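Local coordinates for packaging enzyme P4 (PDB 4BLO), which probably hydrolyses nucleoside triphosphates as a RecA-like hexameric motor that drives packaging of viral RNA into the phi6 particle, at residues S130-T135 with V228-P233; N137-P142 with G260-T265. One frame throughout, in Å; residues are numbered along the deposited sequence.

Interaction 1: S130-T135 with V228-P233; sequences SGKSIT and VMVVNP. With CA (calcium ion), chain B; ADP (adenosine-5'-diphosphate), chain C.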
# COMPACT_ATOMS: atom_id res chain seq x y z
N SER L 130 28.43 13.86 6.92
CA SER L 130 29.13 13.27 8.08
C SER L 130 30.61 13.06 7.78
O SER L 130 31.38 12.76 8.70
CB SER L 130 28.50 11.94 8.47
OG SER L 130 28.48 11.02 7.39
N GLY L 131 30.97 13.19 6.51
CA GLY L 131 32.34 13.03 6.04
C GLY L 131 32.66 11.67 5.45
O GLY L 131 33.79 11.21 5.61
N LYS L 132 31.69 11.04 4.76
CA LYS L 132 31.89 9.73 4.13
C LYS L 132 32.84 9.84 2.93
O LYS L 132 33.88 9.17 2.91
CB LYS L 132 30.55 9.10 3.69
CG LYS L 132 29.57 8.84 4.82
CD LYS L 132 28.24 8.22 4.31
CE LYS L 132 27.36 9.17 3.54
NZ LYS L 132 26.89 10.33 4.34
N SER L 133 32.51 10.72 1.96
CA SER L 133 33.29 10.95 0.74
C SER L 133 34.71 11.44 1.06
O SER L 133 35.66 11.04 0.38
CB SER L 133 32.56 11.94 -0.17
OG SER L 133 31.32 11.42 -0.60
N ILE L 134 34.85 12.27 2.13
CA ILE L 134 36.13 12.80 2.62
C ILE L 134 36.98 11.66 3.17
O ILE L 134 38.13 11.54 2.77
CB ILE L 134 35.88 13.93 3.67
CG1 ILE L 134 35.75 15.31 2.97
CG2 ILE L 134 36.88 13.96 4.84
CD1 ILE L 134 37.03 15.88 2.18
N THR L 135 36.40 10.80 4.04
CA THR L 135 37.07 9.65 4.64
C THR L 135 37.50 8.67 3.54
O THR L 135 38.65 8.21 3.55
CB THR L 135 36.17 8.97 5.68
OG1 THR L 135 35.84 9.92 6.67
CG2 THR L 135 36.84 7.77 6.33
N VAL L 228 34.69 -1.27 -1.02
CA VAL L 228 34.14 -0.32 -0.05
C VAL L 228 32.98 0.42 -0.73
O VAL L 228 33.20 1.12 -1.71
CB VAL L 228 35.20 0.67 0.52
CG1 VAL L 228 34.55 1.85 1.27
CG2 VAL L 228 36.21 -0.06 1.40
N MET L 229 31.76 0.25 -0.23
CA MET L 229 30.58 0.94 -0.78
C MET L 229 30.08 1.97 0.21
O MET L 229 29.89 1.62 1.38
CB MET L 229 29.45 -0.05 -1.12
CG MET L 229 29.81 -1.05 -2.18
SD MET L 229 28.36 -1.80 -2.95
CE MET L 229 27.62 -2.59 -1.56
N VAL L 230 29.88 3.23 -0.23
CA VAL L 230 29.35 4.24 0.70
C VAL L 230 27.84 4.12 0.65
O VAL L 230 27.24 4.16 -0.43
CB VAL L 230 29.88 5.70 0.58
CG1 VAL L 230 31.02 5.83 -0.40
CG2 VAL L 230 28.78 6.74 0.35
N VAL L 231 27.25 3.86 1.83
CA VAL L 231 25.82 3.60 1.98
C VAL L 231 25.17 4.75 2.81
O VAL L 231 25.46 4.92 4.01
CB VAL L 231 25.52 2.15 2.50
CG1 VAL L 231 26.15 1.11 1.58
CG2 VAL L 231 26.03 1.92 3.91
N ASN L 232 24.37 5.59 2.13
CA ASN L 232 23.70 6.73 2.75
C ASN L 232 22.21 6.38 2.91
O ASN L 232 21.47 6.35 1.92
CB ASN L 232 23.92 8.04 1.96
CG ASN L 232 23.60 9.32 2.72
OD1 ASN L 232 22.58 9.46 3.43
ND2 ASN L 232 24.44 10.34 2.53
N PRO L 233 21.76 6.10 4.14
CA PRO L 233 20.35 5.71 4.32
C PRO L 233 19.40 6.87 4.66
O PRO L 233 19.77 7.78 5.41
CB PRO L 233 20.41 4.71 5.49
CG PRO L 233 21.70 5.08 6.25
CD PRO L 233 22.51 6.04 5.41
CA CA B . 29.43 12.67 -0.63
PB ADP C . 29.15 13.04 2.91
O1B ADP C . 28.92 12.14 4.15
O2B ADP C . 29.83 12.22 1.81
O3B ADP C . 27.84 13.58 2.40
PA ADP C . 31.41 14.89 2.65
O1A ADP C . 31.16 15.16 1.16
O2A ADP C . 32.53 13.92 2.78
O3A ADP C . 30.09 14.27 3.32
O5' ADP C . 31.79 16.23 3.40
C5' ADP C . 31.59 16.37 4.82
C4' ADP C . 32.14 17.68 5.30
O4' ADP C . 31.42 18.76 4.67
C3' ADP C . 31.97 17.91 6.80
O3' ADP C . 33.02 17.32 7.56
C2' ADP C . 31.93 19.43 6.90
O2' ADP C . 33.22 20.02 6.93
C1' ADP C . 31.19 19.80 5.60
N9 ADP C . 29.75 20.00 5.76
C8 ADP C . 28.74 19.17 5.36
N7 ADP C . 27.53 19.60 5.64
C5 ADP C . 27.77 20.82 6.27
C6 ADP C . 26.90 21.79 6.81
N6 ADP C . 25.57 21.65 6.88
N1 ADP C . 27.45 22.90 7.35
C2 ADP C . 28.78 23.02 7.35
N3 ADP C . 29.70 22.17 6.88
C4 ADP C . 29.12 21.08 6.34
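Lys132, in the first turn of helix 132-140, reaches across to strand 226-231 and the loop after it, where Val230 and Asn232 receive it. Its CG lies beside its own backbone N, and bends at chi3 (-72°) and chi4 (-63°) fold the chain back, bringing the ammonium to the β-phosphate of ADP. The aliphatic part meets the strand: Lys132 CE packs at 4.3 Å on CG2 of Val230, a small branched residue suited to a buried strand facing a helix. Further along, the side chain of Asn232 crosses that of Lys132 at about a right angle, and Asn232 CB approaches Lys132 CE to 4.0 Å. Lys132 NZ donates to the carbonyl O of Gly126.

Segment 130-135 belongs to the P-loop (Walker A), and ADP occupies it. Lys132 NZ lies 2.7 Å from ADP O1B, an oxygen that also accepts from Lys132 N at 3.0 Å and, less directly, from Gly131 N. Ser133 N turns to ADP O2B, while Ile134 N bonds ADP O2A, so successive amides at the helix start face the diphosphate. Glycine fits position 131, the N-cap, because at phi 98° a side chain would run into the carbonyl O of Ser130. Gly131 O accepts from both N and OG1 of Thr135, the hydroxyl bond lying nearly along the carbonyl direction. Ser133 OG binds the calcium ion at 2.3 Å, with ADP O2B at 2.5 Å from the metal; Asp187 bonds the same hydroxyl as a second-shell partner.

The chemistry is that of an anion site built from a helix start, a lysine and a metal. Together they would offset the charge of the β-phosphate, while Val230 and Asn232, both packed against the lysine's aliphatic end, probably help to fix where its chain lies.

Interaction 2: N137-P142 with G260-T265; sequences NEKLRP and GNVSRT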
# COMPACT_ATOMS: atom_id res chain seq x y z
N ASN L 137 38.20 9.25 0.26
CA ASN L 137 39.26 9.69 -0.62
C ASN L 137 40.55 10.09 0.11
O ASN L 137 41.63 9.83 -0.42
CB ASN L 137 38.77 10.79 -1.54
CG ASN L 137 37.72 10.27 -2.50
OD1 ASN L 137 38.02 9.71 -3.56
ND2 ASN L 137 36.45 10.35 -2.11
N GLU L 138 40.44 10.68 1.32
CA GLU L 138 41.63 11.09 2.07
C GLU L 138 42.20 9.96 2.91
O GLU L 138 43.40 9.71 2.80
CB GLU L 138 41.34 12.29 2.98
CG GLU L 138 41.09 13.58 2.22
CD GLU L 138 41.00 14.81 3.10
OE1 GLU L 138 40.50 14.71 4.25
OE2 GLU L 138 41.41 15.89 2.63
N LYS L 139 41.38 9.32 3.78
CA LYS L 139 41.82 8.26 4.68
C LYS L 139 41.92 6.90 3.98
O LYS L 139 42.95 6.27 4.10
CB LYS L 139 40.96 8.18 5.96
CG LYS L 139 41.23 9.34 6.96
CD LYS L 139 40.15 9.48 8.04
CE LYS L 139 39.16 10.59 7.73
NZ LYS L 139 38.01 10.65 8.69
N LEU L 140 40.91 6.48 3.19
CA LEU L 140 40.97 5.17 2.54
C LEU L 140 41.85 5.11 1.28
O LEU L 140 42.52 4.09 1.13
CB LEU L 140 39.58 4.62 2.25
CG LEU L 140 38.69 4.33 3.48
CD1 LEU L 140 37.23 4.17 3.04
CD2 LEU L 140 39.18 3.14 4.27
N ARG L 141 41.92 6.15 0.43
CA ARG L 141 42.76 6.19 -0.82
C ARG L 141 42.50 4.97 -1.75
O ARG L 141 43.41 4.15 -1.90
CB ARG L 141 44.28 6.19 -0.40
CG ARG L 141 44.70 7.16 0.71
CD ARG L 141 45.01 8.58 0.23
NE ARG L 141 46.26 8.71 -0.53
CZ ARG L 141 46.37 8.57 -1.85
NH1 ARG L 141 45.32 8.20 -2.58
NH2 ARG L 141 47.54 8.77 -2.44
N PRO L 142 41.30 4.80 -2.36
CA PRO L 142 41.08 3.63 -3.24
C PRO L 142 41.80 3.68 -4.58
O PRO L 142 42.07 4.77 -5.07
CB PRO L 142 39.58 3.63 -3.45
CG PRO L 142 39.10 4.89 -2.81
CD PRO L 142 40.13 5.69 -2.28
N GLY L 260 32.67 14.46 10.36
CA GLY L 260 33.92 14.42 9.59
C GLY L 260 34.90 13.31 9.94
O GLY L 260 35.87 13.11 9.21
N ASN L 261 34.64 12.58 11.05
CA ASN L 261 35.50 11.50 11.53
C ASN L 261 34.80 10.16 11.49
O ASN L 261 33.59 10.09 11.25
CB ASN L 261 35.98 11.77 12.97
CG ASN L 261 36.81 13.01 13.11
OD1 ASN L 261 37.96 13.04 12.68
ND2 ASN L 261 36.25 14.05 13.73
N VAL L 262 35.57 9.10 11.81
CA VAL L 262 35.10 7.72 11.92
C VAL L 262 34.68 7.47 13.37
O VAL L 262 35.49 7.51 14.28
CB VAL L 262 36.13 6.69 11.43
CG1 VAL L 262 35.63 5.28 11.69
CG2 VAL L 262 36.41 6.88 9.94
N SER L 263 33.39 7.27 13.56
CA SER L 263 32.72 7.06 14.83
C SER L 263 32.83 5.59 15.28
O SER L 263 33.08 5.33 16.47
CB SER L 263 31.25 7.46 14.68
OG SER L 263 30.53 7.44 15.90
N ARG L 264 32.64 4.62 14.34
CA ARG L 264 32.68 3.18 14.61
C ARG L 264 33.19 2.35 13.41
O ARG L 264 32.94 2.71 12.26
CB ARG L 264 31.30 2.65 15.01
CG ARG L 264 30.98 2.85 16.49
CD ARG L 264 29.53 2.56 16.80
NE ARG L 264 29.32 1.15 17.10
CZ ARG L 264 28.16 0.62 17.47
NH1 ARG L 264 27.08 1.39 17.57
NH2 ARG L 264 28.07 -0.68 17.73
N THR L 265 33.91 1.23 13.69
CA THR L 265 34.38 0.29 12.67
C THR L 265 34.22 -1.16 13.10
O THR L 265 34.16 -1.48 14.29
CB THR L 265 35.82 0.51 12.24
OG1 THR L 265 36.73 0.40 13.34
CG2 THR L 265 36.00 1.76 11.40
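Lys139 and Asn261 bring the two backbones closest, yet their CA atoms remain 9.9 Å apart, and it is the long side chain of Lys139 that spans the gap. One partner is the last part of helix 132-140, which widens into a pi-type turn before Arg141 leaves it with positive phi. The other is the start of strand 261-269. Gly260 precedes that strand with phi 79°, a value glycine adopts readily, and further on Ser263 and Arg264 both face Leu256 in a classic beta bulge.

Lysine suits the crossing because it combines reach with a polar end. Its CG stands beside the backbone N, and the chain then runs extended apart from a bend at chi3 (-100°), which directs the ammonium toward the strand. There Lys139 NZ makes a weak hydrogen bond of 3.3 Å to the carbonyl O of Gly260. The same nitrogen passes 3.9 Å from Asn261 CA and 4.3 Å from Val262 CG2. Its stronger partner is the hydroxyl of Thr135, one turn back in the same helix, so the ammonium bridges helix and strand. Val262 points its CB toward the helix, where its CG2 branch meets the CG2 methyl of Thr135, and on the sheet side it packs on Ile255 of strand 253-258. Asn261, by contrast, points its CB away from the helix, as befits a polar residue at the surface.

Gly260 lines the ADP pocket. Arg264 touches a different ADP, probably one held by an adjacent subunit of the hexamer, and forms a salt bridge with Glu241. The contact is thus a light, largely surface one: a lone weak bond from a lysine that is held chiefly within its own helix. It implies a modest electrostatic tie between the helix end and the strand that starts beside one nucleotide and leads to another.

From the N terminus, the chain passes through 130-135 and 137-142 in close succession, over helix 132-140 and its two ends, then much later through 228-233 and 260-265. Interaction 1 closes its loop when the chain returns on strand 226-231; interaction 2 closes at the turn that leads into strand 261-269. The loops therefore cross rather than nest. Both join one helix to the same mixed sheet, interaction 1 at a parallel central strand and interaction 2 at an antiparallel one beyond strand 253-258. Their centres are 8 Å apart, and they meet directly: Ser130 O and Gly260 N probably share a hydrogen bond, and Val228 CG1 packs on Leu140 CD1.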